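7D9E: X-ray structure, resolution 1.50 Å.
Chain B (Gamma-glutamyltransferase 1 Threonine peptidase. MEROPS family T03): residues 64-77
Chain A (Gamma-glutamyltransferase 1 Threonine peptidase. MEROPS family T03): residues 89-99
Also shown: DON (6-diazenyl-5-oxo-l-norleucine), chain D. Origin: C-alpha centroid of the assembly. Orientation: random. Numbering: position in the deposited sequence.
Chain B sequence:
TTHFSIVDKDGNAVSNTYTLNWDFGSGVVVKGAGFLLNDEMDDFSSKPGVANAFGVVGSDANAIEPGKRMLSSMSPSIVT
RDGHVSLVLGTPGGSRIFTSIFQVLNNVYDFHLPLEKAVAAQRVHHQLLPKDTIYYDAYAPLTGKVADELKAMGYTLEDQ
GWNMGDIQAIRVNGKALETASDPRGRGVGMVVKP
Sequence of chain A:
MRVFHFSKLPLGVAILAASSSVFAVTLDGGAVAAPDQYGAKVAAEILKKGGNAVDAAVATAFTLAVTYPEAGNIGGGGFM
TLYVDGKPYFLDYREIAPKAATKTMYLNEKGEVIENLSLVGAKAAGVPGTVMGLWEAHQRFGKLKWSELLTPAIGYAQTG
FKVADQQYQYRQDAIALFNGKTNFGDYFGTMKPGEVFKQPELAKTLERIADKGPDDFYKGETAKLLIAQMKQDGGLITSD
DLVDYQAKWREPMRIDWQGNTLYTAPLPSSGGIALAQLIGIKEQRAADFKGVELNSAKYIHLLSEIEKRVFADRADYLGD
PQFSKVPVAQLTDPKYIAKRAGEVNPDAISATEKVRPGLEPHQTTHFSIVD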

# COMPACT_ATOMS: atom_id res chain seq x y z
N ILE B 64 10.26 -4.77 16.72
CA ILE B 64 10.26 -6.13 16.21
C ILE B 64 9.88 -7.10 17.32
O ILE B 64 10.46 -7.08 18.42
CB ILE B 64 11.63 -6.48 15.62
CG1 ILE B 64 12.01 -5.49 14.52
CG2 ILE B 64 11.65 -7.93 15.11
CD1 ILE B 64 13.48 -5.58 14.08
N GLU B 65 8.94 -8.01 17.02
CA GLU B 65 8.63 -9.12 17.92
C GLU B 65 8.27 -10.30 17.02
O GLU B 65 7.64 -10.09 15.97
CB GLU B 65 7.43 -8.80 18.83
CG GLU B 65 7.63 -7.60 19.78
CD GLU B 65 6.42 -7.34 20.68
OE1 GLU B 65 6.19 -8.16 21.60
OE2 GLU B 65 5.72 -6.31 20.50
N PRO B 66 8.62 -11.53 17.39
CA PRO B 66 8.22 -12.67 16.56
C PRO B 66 6.71 -12.77 16.43
O PRO B 66 5.96 -12.53 17.38
CB PRO B 66 8.83 -13.87 17.30
CG PRO B 66 9.15 -13.38 18.64
CD PRO B 66 9.41 -11.93 18.57
N GLY B 67 6.25 -13.09 15.21
CA GLY B 67 4.84 -13.24 14.90
C GLY B 67 4.06 -11.95 14.74
O GLY B 67 2.84 -12.00 14.51
N LYS B 68 4.72 -10.81 14.83
CA LYS B 68 4.09 -9.50 14.78
C LYS B 68 4.04 -8.95 13.36
O LYS B 68 4.95 -9.15 12.56
CB LYS B 68 4.93 -8.55 15.65
CG LYS B 68 4.27 -7.22 16.02
CD LYS B 68 5.19 -6.48 17.02
CE LYS B 68 4.71 -5.10 17.40
NZ LYS B 68 5.65 -4.45 18.38
N ARG B 69 2.96 -8.23 13.07
CA ARG B 69 2.81 -7.51 11.83
C ARG B 69 3.43 -6.13 12.00
O ARG B 69 3.20 -5.44 13.00
CB ARG B 69 1.35 -7.38 11.43
CG ARG B 69 0.77 -8.71 11.03
CD ARG B 69 -0.75 -8.72 11.13
NE ARG B 69 -1.37 -9.56 10.11
CZ ARG B 69 -1.53 -10.87 10.21
NH1 ARG B 69 -1.11 -11.53 11.27
NH2 ARG B 69 -2.12 -11.53 9.23
N MET B 70 4.25 -5.75 11.04
CA MET B 70 4.87 -4.44 11.01
C MET B 70 3.90 -3.37 10.54
O MET B 70 3.07 -3.59 9.65
CB MET B 70 6.19 -4.58 10.25
CG MET B 70 6.19 -4.90 8.76
SD MET B 70 5.61 -6.59 8.38
CE MET B 70 6.88 -7.67 9.03
N LEU B 71 3.95 -2.22 11.22
CA LEU B 71 3.06 -1.11 10.89
C LEU B 71 3.18 -0.74 9.41
O LEU B 71 4.27 -0.69 8.86
CB LEU B 71 3.41 0.11 11.74
CG LEU B 71 2.44 1.30 11.66
CD1 LEU B 71 1.11 0.95 12.29
CD2 LEU B 71 3.03 2.51 12.34
N SER B 72 2.04 -0.46 8.79
CA SER B 72 1.99 -0.12 7.38
C SER B 72 1.35 1.25 7.22
O SER B 72 0.72 1.79 8.13
CB SER B 72 1.16 -1.16 6.65
OG SER B 72 1.10 -0.92 5.27
N SER B 73 1.54 1.81 6.02
CA SER B 73 0.78 2.97 5.59
C SER B 73 -0.24 2.63 4.52
O SER B 73 -0.96 3.52 4.07
CB SER B 73 1.72 4.05 5.05
OG SER B 73 2.66 4.47 6.05
N MET B 74 -0.31 1.38 4.09
CA MET B 74 -1.17 1.00 2.96
C MET B 74 -2.63 1.17 3.39
O MET B 74 -3.02 0.79 4.50
CB MET B 74 -0.87 -0.45 2.66
CG MET B 74 0.40 -0.64 1.82
SD MET B 74 0.69 -2.31 1.22
CE MET B 74 0.66 -3.30 2.68
N SER B 75 -3.44 1.77 2.52
CA SER B 75 -4.76 2.26 2.91
C SER B 75 -5.79 2.03 1.81
O SER B 75 -6.43 2.97 1.34
CB SER B 75 -4.67 3.75 3.23
OG SER B 75 -3.72 4.01 4.26
N PRO B 76 -5.99 0.79 1.40
CA PRO B 76 -7.02 0.52 0.39
C PRO B 76 -8.37 0.96 0.93
O PRO B 76 -8.73 0.64 2.06
CB PRO B 76 -6.97 -1.00 0.20
CG PRO B 76 -6.30 -1.52 1.47
CD PRO B 76 -5.35 -0.45 1.89
N SER B 77 -9.11 1.72 0.13
CA SER B 77 -10.27 2.43 0.62
C SER B 77 -11.46 2.29 -0.31
O SER B 77 -11.31 2.18 -1.53
CB SER B 77 -9.91 3.93 0.71
OG SER B 77 -8.92 4.19 1.70
O DON D . 3.49 -1.12 4.09
C DON D . 4.02 0.10 3.86
OXT DON D . 3.47 1.08 4.34
CA DON D . 5.18 0.04 2.89
N DON D . 5.98 -1.15 3.09
CB DON D . 4.48 0.23 1.52
C1E DON D . 5.43 0.02 0.37
C1D DON D . 4.73 0.50 -0.88
O1J DON D . 3.57 0.92 -0.87
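Chain A (89-99) YFLDYREIAPK

How does chain A run along chain B? Its first residues continue a β-strand that begins earlier in the chain, with F90(A) still 9.4 Å from P76(B) between CA atoms, and from R94(A) onward the backbone is an extended loop. The two chains run in opposite directions: R69(B) lies near I96(A), G67(B) near A97(A) and P66(B) near K99(A), where the CA atoms are 4.5 Å apart. Chain B has no regular helix or strand before S77(B), but a type II turn from E65(B) to K68(B) shapes its end of the contact. G67(B), at phi 77°, occupies a position in that turn that favours glycine.

What do the two backbones give each other? Two good hydrogen bonds join them around A97(A), which uses both its amide and its carbonyl: A97(A) N donates to K68(B) O at 2.9 Å, and G67(B) N donates to A97(A) O, also at 2.9 Å. The K68(B) carbonyl additionally receives a CA-H...O contact from I96(A) CA at 3.3 Å. The turn places E65(B) O to accept from K68(B) N at 3.2 Å, and the same oxygen lies 3.2 Å from A97(A) CB, so the alanine methyl packs closely against the turn. One carbonyl is left out: E95(A) O is buried by the contact without a hydrogen-bond partner, its surroundings including R69(B) CG at 3.6 Å and M70(B) SD at 3.4 Å.

How is the charge of R69(B) met? Its CA-to-CB bond points sideways, but the end of the side chain comes nearer to chain A, and R69(B) NE forms a salt bridge with D92(A) OD1 at 2.8 Å. R69(B) NH2 adds a weak hydrogen bond to D92(A) O at 3.4 Å. D92(A) OD1 also accepts from R94(A) N at 2.9 Å, so one carboxylate oxygen ties the arginine of chain B to the backbone of chain A; D92(A) OD2 is satisfied elsewhere in the structure. On chain B, K68(B) NZ makes a separate salt bridge with E65(B) OE2 at 2.8 Å.

What holds R94(A), the residue of chain A most covered by chain B? Its side chain reaches M70(B) O with two donors, R94(A) NE at 2.9 Å and R94(A) NH2 at 3.1 Å, while a weak bond from R94(A) NH2 to L71(B) O measures 3.0 Å. M70(B) SD lies over one face of the guanidinium and S72(B) CB over the opposite face, the latter 3.4 Å from R94(A) NH2. The far end turns to the ligand, where R94(A) NH1 makes a weak hydrogen bond to DON O at 3.0 Å. Chain B also binds this carboxylate: S72(B) OG donates to DON O and S73(B) N to DON OXT, each at 2.7 Å. Both chains therefore bind the same ligand carboxylate.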

# COMPACT_ATOMS: atom_id res chain seq x y z
N TYR A 89 -15.87 -5.23 4.55
CA TYR A 89 -14.97 -6.22 5.10
C TYR A 89 -13.53 -5.77 4.91
O TYR A 89 -13.23 -4.96 4.04
CB TYR A 89 -15.10 -7.58 4.39
CG TYR A 89 -16.45 -8.20 4.46
CD1 TYR A 89 -17.42 -7.95 3.49
CD2 TYR A 89 -16.77 -9.08 5.49
CE1 TYR A 89 -18.66 -8.54 3.56
CE2 TYR A 89 -18.01 -9.66 5.56
CZ TYR A 89 -18.95 -9.40 4.60
OH TYR A 89 -20.19 -10.00 4.69
N PHE A 90 -12.64 -6.32 5.75
CA PHE A 90 -11.23 -6.03 5.64
C PHE A 90 -10.43 -7.30 5.89
O PHE A 90 -10.65 -7.98 6.90
CB PHE A 90 -10.78 -4.95 6.62
CG PHE A 90 -9.33 -4.58 6.46
CD1 PHE A 90 -8.93 -3.70 5.47
CD2 PHE A 90 -8.37 -5.12 7.28
CE1 PHE A 90 -7.60 -3.35 5.32
CE2 PHE A 90 -7.04 -4.79 7.12
CZ PHE A 90 -6.64 -3.93 6.15
N LEU A 91 -9.49 -7.59 5.00
CA LEU A 91 -8.65 -8.77 5.10
C LEU A 91 -7.19 -8.35 5.21
O LEU A 91 -6.65 -7.70 4.31
CB LEU A 91 -8.87 -9.72 3.92
CG LEU A 91 -8.02 -11.00 3.93
CD1 LEU A 91 -8.37 -11.83 5.15
CD2 LEU A 91 -8.25 -11.80 2.66
N ASP A 92 -6.55 -8.77 6.30
CA ASP A 92 -5.17 -8.43 6.60
C ASP A 92 -4.32 -9.64 6.25
O ASP A 92 -4.42 -10.69 6.90
CB ASP A 92 -5.11 -8.06 8.08
CG ASP A 92 -3.68 -7.96 8.64
OD1 ASP A 92 -2.70 -8.37 7.98
OD2 ASP A 92 -3.57 -7.42 9.76
N TYR A 93 -3.53 -9.52 5.18
CA TYR A 93 -2.57 -10.56 4.79
C TYR A 93 -1.16 -9.96 4.77
O TYR A 93 -0.31 -10.26 3.92
CB TYR A 93 -3.01 -11.29 3.51
CG TYR A 93 -3.16 -10.47 2.27
CD1 TYR A 93 -4.37 -9.89 1.93
CD2 TYR A 93 -2.11 -10.31 1.40
CE1 TYR A 93 -4.49 -9.13 0.78
CE2 TYR A 93 -2.24 -9.59 0.24
CZ TYR A 93 -3.43 -9.02 -0.07
OH TYR A 93 -3.56 -8.26 -1.23
N ARG A 94 -0.91 -9.13 5.78
CA ARG A 94 0.40 -8.54 6.02
C ARG A 94 1.37 -9.60 6.52
O ARG A 94 0.99 -10.54 7.23
CB ARG A 94 0.21 -7.46 7.09
CG ARG A 94 1.43 -6.65 7.53
CD ARG A 94 2.00 -5.81 6.47
NE ARG A 94 2.75 -4.66 7.02
CZ ARG A 94 3.42 -3.81 6.27
NH1 ARG A 94 3.41 -3.97 4.97
NH2 ARG A 94 4.10 -2.81 6.81
N GLU A 95 2.63 -9.46 6.12
CA GLU A 95 3.63 -10.39 6.61
C GLU A 95 3.78 -10.29 8.12
O GLU A 95 3.49 -9.27 8.75
CB GLU A 95 4.97 -10.05 5.99
CG GLU A 95 5.02 -10.17 4.49
CD GLU A 95 4.89 -8.81 3.81
OE1 GLU A 95 3.99 -8.04 4.21
OE2 GLU A 95 5.72 -8.49 2.92
N ILE A 96 4.31 -11.37 8.71
CA ILE A 96 4.63 -11.43 10.13
C ILE A 96 6.13 -11.65 10.29
O ILE A 96 6.78 -12.28 9.46
CB ILE A 96 3.84 -12.49 10.92
CG1 ILE A 96 4.04 -13.87 10.34
CG2 ILE A 96 2.33 -12.15 10.95
CD1 ILE A 96 3.30 -14.96 11.10
N ALA A 97 6.68 -11.14 11.39
CA ALA A 97 8.07 -11.41 11.69
C ALA A 97 8.27 -12.91 11.94
O ALA A 97 7.44 -13.54 12.61
CB ALA A 97 8.51 -10.67 12.96
N PRO A 98 9.37 -13.49 11.44
CA PRO A 98 9.68 -14.89 11.78
C PRO A 98 9.83 -15.11 13.28
O PRO A 98 10.13 -14.19 14.05
CB PRO A 98 10.98 -15.19 11.01
CG PRO A 98 11.25 -13.97 10.15
CD PRO A 98 10.28 -12.91 10.45
N LYS A 99 9.58 -16.35 13.69
CA LYS A 99 9.65 -16.70 15.10
C LYS A 99 11.03 -16.43 15.68
O LYS A 99 11.16 -16.16 16.87
CB LYS A 99 9.28 -18.17 15.26
CG LYS A 99 7.78 -18.42 15.03
CD LYS A 99 7.42 -19.89 15.05
CE LYS A 99 6.04 -20.13 14.46
NZ LYS A 99 4.96 -19.53 15.29